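Local coordinates for polyprenyl synthetase (Zymomonas mobilis subsp. mobilis, PDB 4KKM), which probably acts as a prenyltransferase of isoprenoid biosynthesis, building farnesyl and possibly longer prenyl diphosphates with the help of divalent metal ions, at residues G222-N225 with K226-D230. Residues are numbered along the deposited sequence; the frame is centred on the assembly and turned at random. Where two conformers were deposited one is given.
Sequences GRQN and KDIRD
The carboxamide of Asn-225 turns its oxygen to the first turn of helix 226-253, and the backbone N of Ile-228 donates to OD1 at 2.9 Å. That N lies almost in line with the CG-OD1 bond of Asn-225 (176°), and its N-H is directed at OD1 with an angle of 161°. CG1 of Ile-228 also lies against OD1, at 3.3 Å. The Gln-224 amide has two roles. NE2 turns back and donates to Gly-222 O at 2.8 Å, while OE1 lies against Ile-228 CG2 at 3.9 Å. Gly-222 O is close to the Gln-224 amide plane, but NE2 stands well above the carbonyl plane of Gly-222. In the one conformer of Arg-229 described, CD of Lys-226 lies over one guanidinium face, offset toward the rim.

Asn-225 is the N-cap of helix 226-253. CG sits between the backbone N and the carbonyl carbon (chi1 67°), which swings OD1 back over the helix start to meet a backbone N-H of the first turn. The main-chain O of Asn-225 accepts from Arg-229 N at 3.0 Å. Just before the cap, a Schellman motif with Arg-223 as C-prime residue ends helix 208-221. The segment thus links two successive helices of the all-helical prenyl synthase fold, at the surface and away from the calcium site.

Gln-224 CB packs on Ile-228 CG2 at 3.8 Å, with CG at 4.0 Å from the same methyl, and the two side chains also touch Phe-83. Cutting Gln-224 back to an alanine is likely to leave Gly-222 O without its side-chain donor and to bare the CG2 side of Ile-228.

One turn along the helix, Lys-226 NZ forms a salt bridge with Asp-230 OD2 at 2.8 Å, on the syn lone pair. Arg-223 is held by a salt bridge from NH2 to Glu-163 and a hydrogen bond from NH1 to Ile-220 O.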
loop_
_atom_site.group_PDB
_atom_site.type_symbol
_atom_site.label_atom_id
_atom_site.label_comp_id
_atom_site.label_asym_id
_atom_site.label_seq_id
_atom_site.Cartn_x
_atom_site.Cartn_y
_atom_site.Cartn_z
ATOM N N GLY B 222 18.716 4.489 -14.245
ATOM C CA GLY B 222 19.809 4.707 -15.172
ATOM C C GLY B 222 19.391 5.276 -16.516
ATOM O O GLY B 222 20.220 5.396 -17.419
ATOM N N ARG B 223 18.109 5.615 -16.648
ATOM C CA ARG B 223 17.529 6.122 -17.899
ATOM C C ARG B 223 17.886 5.240 -19.088
ATOM O O ARG B 223 18.271 5.743 -20.139
ATOM C CB ARG B 223 17.974 7.566 -18.201
ATOM C CG ARG B 223 17.723 8.593 -17.111
ATOM C CD ARG B 223 16.436 8.329 -16.346
ATOM N NE ARG B 223 15.209 8.609 -17.096
ATOM C CZ ARG B 223 14.155 7.792 -17.152
ATOM N NH1 ARG B 223 14.172 6.618 -16.522
ATOM N NH2 ARG B 223 13.081 8.148 -17.848
ATOM N N GLN B 224 17.761 3.929 -18.918
ATOM C CA GLN B 224 18.189 2.983 -19.943
ATOM C C GLN B 224 17.094 2.669 -20.962
ATOM O O GLN B 224 15.905 2.813 -20.674
ATOM C CB GLN B 224 18.704 1.698 -19.285
ATOM C CG GLN B 224 19.927 1.932 -18.416
ATOM C CD GLN B 224 21.118 2.387 -19.235
ATOM O OE1 GLN B 224 21.553 1.687 -20.146
ATOM N NE2 GLN B 224 21.634 3.572 -18.930
ATOM N N ASN B 225 17.498 2.242 -22.155
ATOM C CA ASN B 225 16.535 1.931 -23.205
ATOM C C ASN B 225 15.786 0.618 -22.964
ATOM O O ASN B 225 16.081 -0.113 -22.018
ATOM C CB ASN B 225 17.183 1.976 -24.606
ATOM C CG ASN B 225 18.212 0.868 -24.833
ATOM O OD1 ASN B 225 18.151 -0.201 -24.230
ATOM N ND2 ASN B 225 19.162 1.127 -25.729
ATOM N N LYS B 226 14.822 0.334 -23.831
ATOM C CA LYS B 226 13.960 -0.833 -23.686
ATOM C C LYS B 226 14.735 -2.149 -23.777
ATOM O O LYS B 226 14.461 -3.092 -23.033
ATOM C CB LYS B 226 12.849 -0.790 -24.736
ATOM C CG LYS B 226 11.887 -1.964 -24.694
ATOM C CD LYS B 226 11.249 -2.122 -23.322
ATOM C CE LYS B 226 9.982 -2.967 -23.393
ATOM N NZ LYS B 226 10.030 -3.950 -24.510
ATOM N N ASP B 227 15.703 -2.207 -24.686
ATOM C CA ASP B 227 16.527 -3.402 -24.843
ATOM C C ASP B 227 17.269 -3.753 -23.551
ATOM O O ASP B 227 17.332 -4.918 -23.161
ATOM C CB ASP B 227 17.513 -3.227 -26.002
ATOM C CG ASP B 227 16.822 -3.200 -27.354
ATOM O OD1 ASP B 227 15.574 -3.139 -27.383
ATOM O OD2 ASP B 227 17.525 -3.235 -28.388
ATOM N N ILE B 228 17.820 -2.740 -22.890
ATOM C CA ILE B 228 18.533 -2.942 -21.633
ATOM C C ILE B 228 17.558 -3.282 -20.503
ATOM O O ILE B 228 17.842 -4.131 -19.654
ATOM C CB ILE B 228 19.373 -1.695 -21.261
ATOM C CG1 ILE B 228 20.516 -1.505 -22.264
ATOM C CG2 ILE B 228 19.926 -1.812 -19.847
ATOM C CD1 ILE B 228 21.493 -2.648 -22.281
ATOM N N ARG B 229 16.404 -2.623 -20.493
ATOM C CA ARG B 229 15.397 -2.914 -19.485
ATOM C C ARG B 229 14.942 -4.365 -19.580
ATOM O O ARG B 229 14.819 -5.047 -18.561
ATOM C CB ARG B 229 14.196 -1.974 -19.591
ATOM C CG ARG B 229 13.032 -2.435 -18.735
ATOM C CD ARG B 229 12.102 -1.310 -18.320
ATOM N NE ARG B 229 11.201 -0.870 -19.381
ATOM C CZ ARG B 229 10.215 -1.603 -19.891
ATOM N NH1 ARG B 229 10.004 -2.840 -19.462
ATOM N NH2 ARG B 229 9.444 -1.097 -20.844
ATOM N N ASP B 230 14.718 -4.834 -20.805
ATOM C CA ASP B 230 14.279 -6.203 -21.035
ATOM C C ASP B 230 15.318 -7.244 -20.606
ATOM O O ASP B 230 14.967 -8.262 -20.019
ATOM C CB ASP B 230 13.888 -6.408 -22.501
ATOM C CG ASP B 230 12.556 -5.771 -22.840
ATOM O OD1 ASP B 230 11.807 -5.420 -21.904
ATOM O OD2 ASP B 230 12.254 -5.624 -24.042
#